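Local atomic coordinates of sister chromatid cohesion protein (Chaetomium thermophilum, PDB entry 5T8V), a protein that probably loads cohesin onto chromatin as the Scc2 subunit of the loader, this chain being the C-terminal, HEAT-repeat part of Scc2. Residues 152-163 with 200-210; 275-283 with 304-313. All blocks are in the same frame, centred on the assembly; numbering follows the deposited sequence.

Both interactions pair two helices of one chain through apolar side chains, with sulfur taking part only in interaction 1 (Cys159 SG and Met207 SD), and they follow one another in sequence: 152-163 with 200-210 is complete before 275-283 meets 304-313. Their centres lie 21 Å apart and their nearest atoms about 9 Å apart, so they do not touch directly. Helix 247-267 relates them: Val256 packs on Leu204 of interaction 1, while Ile261 and Phe265 pack on Leu309 and Ile276 of interaction 2. The angle between helix directions differs, 134° in interaction 1 against 172° in interaction 2. Both are buried packing within a helical-repeat chain.

Interaction 1: residues 152-163 with 200-210; sequences IEQALSLCKRLI and AQKLLSMMSEL
The helical segments 152-163 and 200-210 run obliquely antiparallel, with 134° between their directions and an axial approach of 10.4 Å, and come nearest where the CA atoms of Cys159 and Leu204 are 6.8 Å apart. Cys159 stands at the centre. Its sulfur lies anti to the carbonyl carbon (chi1 -71°), a turn that brings it among three side chains of the other helix: SG meets Leu204 CD2 at 3.5 Å, and Leu203 CD2 and Met207 CG also touch it. The CD2 methyls of two successive leucines thus converge on the one sulfur. Toward the start of 152-163, the Met207 chain bends at chi2 and chi3 and lays SD against Ala155 CB at 3.8 Å, while its CE reaches Ile152 CG2. The same isoleucine crosses Leu210 at a slant, CG1 to CD2 at 4.0 Å. At the other end, Leu162 CD1 rests on the small Ala200 CB at 4.0 Å, and Ile163 CD1 meets Leu204 CD2. All twelve touching residues are buried, and the contact buries 455 Å² in total. Neighbouring helices close in around it: 218-232 on Leu156 and Ile163, 120-136 on Leu203 and Leu210, and 247-267 on Leu204. Helix-on-helix packing through buried aliphatic side chains is what an alpha solenoid is built from, consistent with the HEAT-repeat architecture of this cohesin-loader fragment.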
loop_
_atom_site.group_PDB
_atom_site.type_symbol
_atom_site.label_atom_id
_atom_site.label_comp_id
_atom_site.label_asym_id
_atom_site.label_seq_id
_atom_site.Cartn_x
_atom_site.Cartn_y
_atom_site.Cartn_z
ATOM N N ILE A 152 48.104 40.615 14.964
ATOM C CA ILE A 152 47.115 39.644 14.512
ATOM C C ILE A 152 47.687 38.237 14.600
ATOM O O ILE A 152 47.016 37.307 15.062
ATOM C CB ILE A 152 46.648 39.975 13.081
ATOM C CG1 ILE A 152 45.968 41.347 13.053
ATOM C CG2 ILE A 152 45.686 38.902 12.571
ATOM C CD1 ILE A 152 45.638 41.849 11.670
ATOM N N GLU A 153 48.936 38.057 14.167
ATOM C CA GLU A 153 49.548 36.733 14.218
ATOM C C GLU A 153 49.579 36.200 15.648
ATOM O O GLU A 153 49.235 35.039 15.900
ATOM C CB GLU A 153 50.959 36.792 13.629
ATOM C CG GLU A 153 51.406 35.499 12.970
ATOM C CD GLU A 153 50.587 35.165 11.739
ATOM O OE1 GLU A 153 49.994 36.094 11.150
ATOM O OE2 GLU A 153 50.530 33.975 11.364
ATOM N N GLN A 154 49.989 37.042 16.600
ATOM C CA GLN A 154 50.041 36.626 17.998
ATOM C C GLN A 154 48.657 36.245 18.508
ATOM O O GLN A 154 48.479 35.191 19.130
ATOM C CB GLN A 154 50.637 37.749 18.850
ATOM C CG GLN A 154 52.087 38.072 18.529
ATOM C CD GLN A 154 52.560 39.356 19.188
ATOM O OE1 GLN A 154 51.776 40.279 19.418
ATOM N NE2 GLN A 154 53.850 39.420 19.497
ATOM N N ALA A 155 47.661 37.099 18.258
ATOM C CA ALA A 155 46.300 36.796 18.691
ATOM C C ALA A 155 45.834 35.461 18.125
ATOM O O ALA A 155 45.277 34.623 18.846
ATOM C CB ALA A 155 45.358 37.923 18.266
ATOM N N LEU A 156 46.058 35.243 16.828
ATOM C CA LEU A 156 45.657 33.990 16.198
ATOM C C LEU A 156 46.344 32.799 16.853
ATOM O O LEU A 156 45.709 31.765 17.106
ATOM C CB LEU A 156 45.975 34.047 14.705
ATOM C CG LEU A 156 45.754 32.772 13.894
ATOM C CD1 LEU A 156 44.319 32.278 14.021
ATOM C CD2 LEU A 156 46.116 33.034 12.441
ATOM N N SER A 157 47.643 32.922 17.135
ATOM C CA SER A 157 48.343 31.858 17.845
ATOM C C SER A 157 47.674 31.572 19.180
ATOM O O SER A 157 47.369 30.419 19.500
ATOM C CB SER A 157 49.809 32.236 18.047
ATOM O OG SER A 157 50.473 32.357 16.802
ATOM N N LEU A 158 47.424 32.617 19.973
ATOM C CA LEU A 158 46.799 32.411 21.275
ATOM C C LEU A 158 45.452 31.716 21.138
ATOM O O LEU A 158 45.101 30.869 21.965
ATOM C CB LEU A 158 46.637 33.745 22.005
ATOM C CG LEU A 158 47.770 34.131 22.958
ATOM C CD1 LEU A 158 47.529 35.524 23.510
ATOM C CD2 LEU A 158 47.906 33.126 24.097
ATOM N N CYS A 159 44.677 32.061 20.110
ATOM C CA CYS A 159 43.400 31.387 19.904
ATOM C C CYS A 159 43.607 29.905 19.615
ATOM O O CYS A 159 42.956 29.044 20.223
ATOM C CB CYS A 159 42.627 32.062 18.770
ATOM S SG CYS A 159 41.979 33.694 19.194
ATOM N N LYS A 160 44.521 29.585 18.695
ATOM C CA LYS A 160 44.791 28.182 18.389
ATOM C C LYS A 160 45.200 27.413 19.641
ATOM O O LYS A 160 44.627 26.363 19.953
ATOM C CB LYS A 160 45.874 28.071 17.315
ATOM C CG LYS A 160 45.329 28.041 15.891
ATOM C CD LYS A 160 46.264 27.314 14.929
ATOM C CE LYS A 160 47.220 28.269 14.234
ATOM N NZ LYS A 160 48.126 27.547 13.292
ATOM N N ARG A 161 46.191 27.924 20.377
ATOM C CA ARG A 161 46.696 27.196 21.538
ATOM C C ARG A 161 45.662 27.138 22.657
ATOM O O ARG A 161 45.667 26.192 23.453
ATOM C CB ARG A 161 47.993 27.834 22.039
ATOM C CG ARG A 161 49.019 28.071 20.939
ATOM C CD ARG A 161 50.454 27.994 21.444
ATOM N NE ARG A 161 50.739 28.944 22.518
ATOM C CZ ARG A 161 50.999 30.237 22.338
ATOM N NH1 ARG A 161 50.998 30.765 21.120
ATOM N NH2 ARG A 161 51.251 31.009 23.385
ATOM N N LEU A 162 44.773 28.130 22.734
ATOM C CA LEU A 162 43.700 28.090 23.722
ATOM C C LEU A 162 42.690 27.003 23.387
ATOM O O LEU A 162 42.231 26.279 24.278
ATOM C CB LEU A 162 43.005 29.450 23.799
ATOM C CG LEU A 162 43.707 30.545 24.606
ATOM C CD1 LEU A 162 43.026 31.881 24.368
ATOM C CD2 LEU A 162 43.718 30.209 26.092
ATOM N N ILE A 163 42.332 26.874 22.111
ATOM C CA ILE A 163 41.373 25.849 21.711
ATOM C C ILE A 163 41.979 24.460 21.875
ATOM O O ILE A 163 41.354 23.557 22.443
ATOM C CB ILE A 163 40.903 26.101 20.268
ATOM C CG1 ILE A 163 40.117 27.415 20.204
ATOM C CG2 ILE A 163 40.040 24.945 19.763
ATOM C CD1 ILE A 163 39.880 27.921 18.811
ATOM N N ALA A 200 39.085 34.011 26.807
ATOM C CA ALA A 200 39.171 33.339 25.512
ATOM C C ALA A 200 37.978 33.693 24.629
ATOM O O ALA A 200 38.145 34.061 23.459
ATOM C CB ALA A 200 39.270 31.827 25.714
ATOM N N GLN A 201 36.762 33.578 25.167
ATOM C CA GLN A 201 35.578 33.953 24.400
ATOM C C GLN A 201 35.714 35.369 23.852
ATOM O O GLN A 201 35.551 35.606 22.649
ATOM C CB GLN A 201 34.324 33.849 25.271
ATOM C CG GLN A 201 33.904 32.437 25.639
ATOM C CD GLN A 201 32.545 32.407 26.317
ATOM O OE1 GLN A 201 31.858 33.427 26.394
ATOM N NE2 GLN A 201 32.149 31.238 26.813
ATOM N N LYS A 202 36.023 36.321 24.733
ATOM C CA LYS A 202 36.112 37.718 24.328
ATOM C C LYS A 202 37.151 37.915 23.231
ATOM O O LYS A 202 36.962 38.738 22.327
ATOM C CB LYS A 202 36.437 38.583 25.544
ATOM C CG LYS A 202 35.381 38.536 26.636
ATOM C CD LYS A 202 34.140 39.337 26.262
ATOM C CE LYS A 202 33.131 39.362 27.403
ATOM N NZ LYS A 202 33.695 39.959 28.660
ATOM N N LEU A 203 38.256 37.167 23.287
ATOM C CA LEU A 203 39.269 37.286 22.242
ATOM C C LEU A 203 38.756 36.742 20.913
ATOM O O LEU A 203 38.876 37.402 19.874
ATOM C CB LEU A 203 40.548 36.560 22.658
ATOM C CG LEU A 203 41.669 36.586 21.612
ATOM C CD1 LEU A 203 42.061 38.017 21.264
ATOM C CD2 LEU A 203 42.877 35.807 22.101
ATOM N N LEU A 204 38.185 35.536 20.921
ATOM C CA LEU A 204 37.669 34.959 19.683
ATOM C C LEU A 204 36.637 35.879 19.038
ATOM O O LEU A 204 36.726 36.202 17.844
ATOM C CB LEU A 204 37.070 33.583 19.968
ATOM C CG LEU A 204 38.060 32.508 20.426
ATOM C CD1 LEU A 204 37.332 31.331 21.047
ATOM C CD2 LEU A 204 38.910 32.039 19.261
ATOM N N SER A 205 35.643 36.315 19.815
ATOM C CA SER A 205 34.651 37.240 19.283
ATOM C C SER A 205 35.312 38.517 18.784
ATOM O O SER A 205 34.891 39.092 17.770
ATOM C CB SER A 205 33.603 37.559 20.349
ATOM O OG SER A 205 34.123 38.440 21.327
ATOM N N MET A 206 36.360 38.974 19.475
ATOM C CA MET A 206 37.060 40.170 19.023
ATOM C C MET A 206 37.729 39.949 17.671
ATOM O O MET A 206 37.848 40.891 16.883
ATOM C CB MET A 206 38.099 40.605 20.055
ATOM C CG MET A 206 38.771 41.932 19.716
ATOM S SD MET A 206 37.590 43.291 19.577
ATOM C CE MET A 206 38.102 44.019 18.026
ATOM N N MET A 207 38.183 38.725 17.392
ATOM C CA MET A 207 38.719 38.424 16.067
ATOM C C MET A 207 37.614 38.436 15.020
ATOM O O MET A 207 37.791 38.989 13.920
ATOM C CB MET A 207 39.426 37.069 16.079
ATOM C CG MET A 207 40.585 36.980 17.052
ATOM S SD MET A 207 41.928 38.114 16.657
ATOM C CE MET A 207 42.570 37.383 15.154
ATOM N N SER A 208 36.468 37.824 15.341
ATOM C CA SER A 208 35.315 37.908 14.449
ATOM C C SER A 208 35.021 39.351 14.077
ATOM O O SER A 208 34.761 39.660 12.908
ATOM C CB SER A 208 34.086 37.274 15.104
ATOM O OG SER A 208 34.209 35.865 15.165
ATOM N N GLU A 209 35.064 40.253 15.058
ATOM C CA GLU A 209 34.886 41.670 14.757
ATOM C C GLU A 209 36.030 42.198 13.898
ATOM O O GLU A 209 35.801 42.952 12.947
ATOM C CB GLU A 209 34.777 42.468 16.056
ATOM C CG GLU A 209 34.611 43.966 15.861
ATOM C CD GLU A 209 34.504 44.712 17.175
ATOM O OE1 GLU A 209 34.226 44.063 18.207
ATOM O OE2 GLU A 209 34.705 45.946 17.175
ATOM N N LEU A 210 37.266 41.802 14.213
ATOM C CA LEU A 210 38.430 42.310 13.496
ATOM C C LEU A 210 38.297 42.099 11.997
ATOM O O LEU A 210 38.403 43.048 11.210
ATOM C CB LEU A 210 39.704 41.630 14.003
ATOM C CG LEU A 210 40.994 42.007 13.255
ATOM C CD1 LEU A 210 41.531 43.342 13.745
ATOM C CD2 LEU A 210 42.038 40.919 13.386
#

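Interaction 2: residues 275-283 with 304-313; sequences IIDEILTSL and QPVSALIMRL
Ile279 and Leu283 of 275-283 project toward the helix of 304-313. The Ile279 side chain crosses that of Leu309 at about a right angle, with Ile279 CD1 3.7 Å from Leu309 CD2; Ile279 and Val306 run past each other in opposite directions and touch through their CG2 methyls. CG of Leu283 is anti to the backbone N (chi1 176°), which carries both its methyls to Val306 CG1, CD2 at 3.7 Å and CD1 at 4.0 Å. With an alanine here both methyls go, and a gap is likely to open beside Val306 CG1. Leu280 CD2 meets Ile310 CD1 at 3.7 Å, and Ile276 CG1 meets Leu313 CD1 at 3.9 Å. The helix directions differ by 172°, with axes 11.2 Å apart, so this is a nearly antiparallel helical hairpin, in keeping with the HEAT-repeat architecture, although its connection carries a short two-stranded sheet, 295-296 with 302-303. Farther out, Val382 of helix 357-391 packs on both Ile276 and Ile310, and Phe408 of helix 402-414 on Leu280 and Leu283. The start of helix 305-315 is held by Asp411, whose OD2 accepts hydrogen bonds from Gln304 N and Ser307 OG.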
loop_
_atom_site.group_PDB
_atom_site.type_symbol
_atom_site.label_atom_id
_atom_site.label_comp_id
_atom_site.label_asym_id
_atom_site.label_seq_id
_atom_site.Cartn_x
_atom_site.Cartn_y
_atom_site.Cartn_z
ATOM N N ILE A 275 33.961 26.555 2.112
ATOM C CA ILE A 275 33.687 26.508 3.543
ATOM C C ILE A 275 32.642 25.433 3.811
ATOM O O ILE A 275 32.928 24.415 4.456
ATOM C CB ILE A 275 33.223 27.884 4.054
ATOM C CG1 ILE A 275 34.349 28.907 3.893
ATOM C CG2 ILE A 275 32.784 27.805 5.511
ATOM C CD1 ILE A 275 33.903 30.340 4.041
ATOM N N ILE A 276 31.431 25.648 3.296
ATOM C CA ILE A 276 30.346 24.682 3.415
ATOM C C ILE A 276 30.903 23.290 3.164
ATOM O O ILE A 276 30.814 22.409 4.028
ATOM C CB ILE A 276 29.201 25.010 2.440
ATOM C CG1 ILE A 276 28.495 26.297 2.876
ATOM C CG2 ILE A 276 28.202 23.852 2.364
ATOM C CD1 ILE A 276 27.484 26.822 1.883
ATOM N N ASP A 277 31.513 23.097 1.992
ATOM C CA ASP A 277 32.006 21.776 1.623
ATOM C C ASP A 277 32.821 21.167 2.755
ATOM O O ASP A 277 32.509 20.077 3.248
ATOM C CB ASP A 277 32.833 21.861 0.339
ATOM C CG ASP A 277 31.972 21.819 -0.913
ATOM O OD1 ASP A 277 30.772 22.163 -0.829
ATOM O OD2 ASP A 277 32.496 21.441 -1.984
ATOM N N GLU A 278 33.855 21.875 3.214
ATOM C CA GLU A 278 34.707 21.278 4.235
ATOM C C GLU A 278 33.933 21.068 5.530
ATOM O O GLU A 278 34.080 20.029 6.183
ATOM C CB GLU A 278 35.965 22.122 4.460
ATOM C CG GLU A 278 35.749 23.597 4.717
ATOM C CD GLU A 278 37.055 24.374 4.695
ATOM O OE1 GLU A 278 38.109 23.757 4.431
ATOM O OE2 GLU A 278 37.026 25.601 4.937
ATOM N N ILE A 279 33.066 22.018 5.893
ATOM C CA ILE A 279 32.247 21.835 7.086
ATOM C C ILE A 279 31.434 20.556 6.978
ATOM O O ILE A 279 31.201 19.873 7.984
ATOM C CB ILE A 279 31.342 23.064 7.315
ATOM C CG1 ILE A 279 32.178 24.246 7.815
ATOM C CG2 ILE A 279 30.224 22.745 8.314
ATOM C CD1 ILE A 279 31.414 25.549 7.923
ATOM N N LEU A 280 30.995 20.201 5.770
ATOM C CA LEU A 280 30.181 19.006 5.606
ATOM C C LEU A 280 31.015 17.734 5.546
ATOM O O LEU A 280 30.462 16.643 5.723
ATOM C CB LEU A 280 29.319 19.124 4.348
ATOM C CG LEU A 280 28.233 20.204 4.385
ATOM C CD1 LEU A 280 27.546 20.322 3.032
ATOM C CD2 LEU A 280 27.207 19.918 5.474
ATOM N N THR A 281 32.323 17.841 5.301
ATOM C CA THR A 281 33.188 16.667 5.348
ATOM C C THR A 281 33.824 16.480 6.716
ATOM O O THR A 281 34.057 15.339 7.131
ATOM C CB THR A 281 34.285 16.761 4.285
ATOM O OG1 THR A 281 35.072 17.933 4.508
ATOM C CG2 THR A 281 33.678 16.824 2.895
ATOM N N SER A 282 34.114 17.573 7.424
ATOM C CA SER A 282 34.537 17.459 8.815
ATOM C C SER A 282 33.506 16.690 9.630
ATOM O O SER A 282 33.862 15.861 10.477
ATOM C CB SER A 282 34.760 18.848 9.412
ATOM O OG SER A 282 35.790 19.540 8.727
ATOM N N LEU A 283 32.221 16.947 9.377
ATOM C CA LEU A 283 31.158 16.229 10.070
ATOM C C LEU A 283 31.219 14.733 9.792
ATOM O O LEU A 283 30.777 13.929 10.619
ATOM C CB LEU A 283 29.799 16.789 9.650
ATOM C CG LEU A 283 28.558 16.082 10.202
ATOM C CD1 LEU A 283 28.451 16.268 11.707
ATOM C CD2 LEU A 283 27.311 16.590 9.493
ATOM N N GLN A 304 21.294 19.238 15.678
ATOM C CA GLN A 304 22.742 19.153 15.803
ATOM C C GLN A 304 23.379 20.465 15.346
ATOM O O GLN A 304 22.893 21.094 14.402
ATOM C CB GLN A 304 23.298 17.980 14.995
ATOM C CG GLN A 304 22.857 17.921 13.553
ATOM C CD GLN A 304 23.534 16.800 12.789
ATOM O OE1 GLN A 304 24.549 16.258 13.227
ATOM N NE2 GLN A 304 22.969 16.442 11.642
ATOM N N PRO A 305 24.464 20.899 15.995
ATOM C CA PRO A 305 24.965 22.262 15.746
ATOM C C PRO A 305 25.371 22.512 14.306
ATOM O O PRO A 305 25.259 23.650 13.831
ATOM C CB PRO A 305 26.164 22.364 16.699
ATOM C CG PRO A 305 26.613 20.962 16.885
ATOM C CD PRO A 305 25.366 20.132 16.869
ATOM N N VAL A 306 25.842 21.490 13.591
ATOM C CA VAL A 306 26.200 21.681 12.190
ATOM C C VAL A 306 24.983 22.131 11.389
ATOM O O VAL A 306 25.091 22.976 10.495
ATOM C CB VAL A 306 26.816 20.394 11.611
ATOM C CG1 VAL A 306 25.814 19.244 11.659
ATOM C CG2 VAL A 306 27.307 20.629 10.191
ATOM N N SER A 307 23.809 21.572 11.691
ATOM C CA SER A 307 22.591 22.008 11.015
ATOM C C SER A 307 22.350 23.494 11.251
ATOM O O SER A 307 22.115 24.261 10.308
ATOM C CB SER A 307 21.398 21.185 11.503
ATOM O OG SER A 307 21.556 19.809 11.195
ATOM N N ALA A 308 22.419 23.918 12.515
ATOM C CA ALA A 308 22.230 25.328 12.839
ATOM C C ALA A 308 23.213 26.204 12.076
ATOM O O ALA A 308 22.843 27.273 11.572
ATOM C CB ALA A 308 22.381 25.542 14.343
ATOM N N LEU A 309 24.472 25.772 11.976
ATOM C CA LEU A 309 25.464 26.577 11.271
ATOM C C LEU A 309 25.152 26.647 9.783
ATOM O O LEU A 309 25.178 27.726 9.188
ATOM C CB LEU A 309 26.870 26.019 11.495
ATOM C CG LEU A 309 27.963 26.737 10.691
ATOM C CD1 LEU A 309 28.036 28.210 11.073
ATOM C CD2 LEU A 309 29.305 26.069 10.884
ATOM N N ILE A 310 24.871 25.501 9.161
ATOM C CA ILE A 310 24.505 25.482 7.745
ATOM C C ILE A 310 23.389 26.484 7.480
ATOM O O ILE A 310 23.504 27.368 6.619
ATOM C CB ILE A 310 24.097 24.059 7.323
ATOM C CG1 ILE A 310 25.313 23.125 7.327
ATOM C CG2 ILE A 310 23.413 24.063 5.953
ATOM C CD1 ILE A 310 26.341 23.409 6.239
ATOM N N MET A 311 22.291 26.364 8.229
ATOM C CA MET A 311 21.164 27.262 8.011
ATOM C C MET A 311 21.577 28.715 8.210
ATOM O O MET A 311 21.222 29.583 7.404
ATOM C CB MET A 311 20.015 26.884 8.941
ATOM C CG MET A 311 19.552 25.446 8.755
ATOM S SD MET A 311 18.297 24.951 9.937
ATOM C CE MET A 311 16.922 25.861 9.294
ATOM N N ARG A 312 22.354 28.994 9.259
ATOM C CA ARG A 312 22.838 30.354 9.480
ATOM C C ARG A 312 23.592 30.876 8.264
ATOM O O ARG A 312 23.380 32.014 7.830
ATOM C CB ARG A 312 23.733 30.399 10.719
ATOM C CG ARG A 312 22.971 30.437 12.030
ATOM C CD ARG A 312 23.862 30.911 13.166
ATOM N NE ARG A 312 24.341 32.272 12.953
ATOM C CZ ARG A 312 25.159 32.913 13.781
ATOM N NH1 ARG A 312 25.594 32.318 14.884
ATOM N NH2 ARG A 312 25.543 34.152 13.505
ATOM N N LEU A 313 24.485 30.057 7.703
ATOM C CA LEU A 313 25.201 30.456 6.496
ATOM C C LEU A 313 24.232 30.750 5.362
ATOM O O LEU A 313 24.455 31.671 4.567
ATOM C CB LEU A 313 26.188 29.364 6.079
ATOM C CG LEU A 313 27.313 29.015 7.055
ATOM C CD1 LEU A 313 28.263 28.014 6.415
ATOM C CD2 LEU A 313 28.064 30.255 7.499
#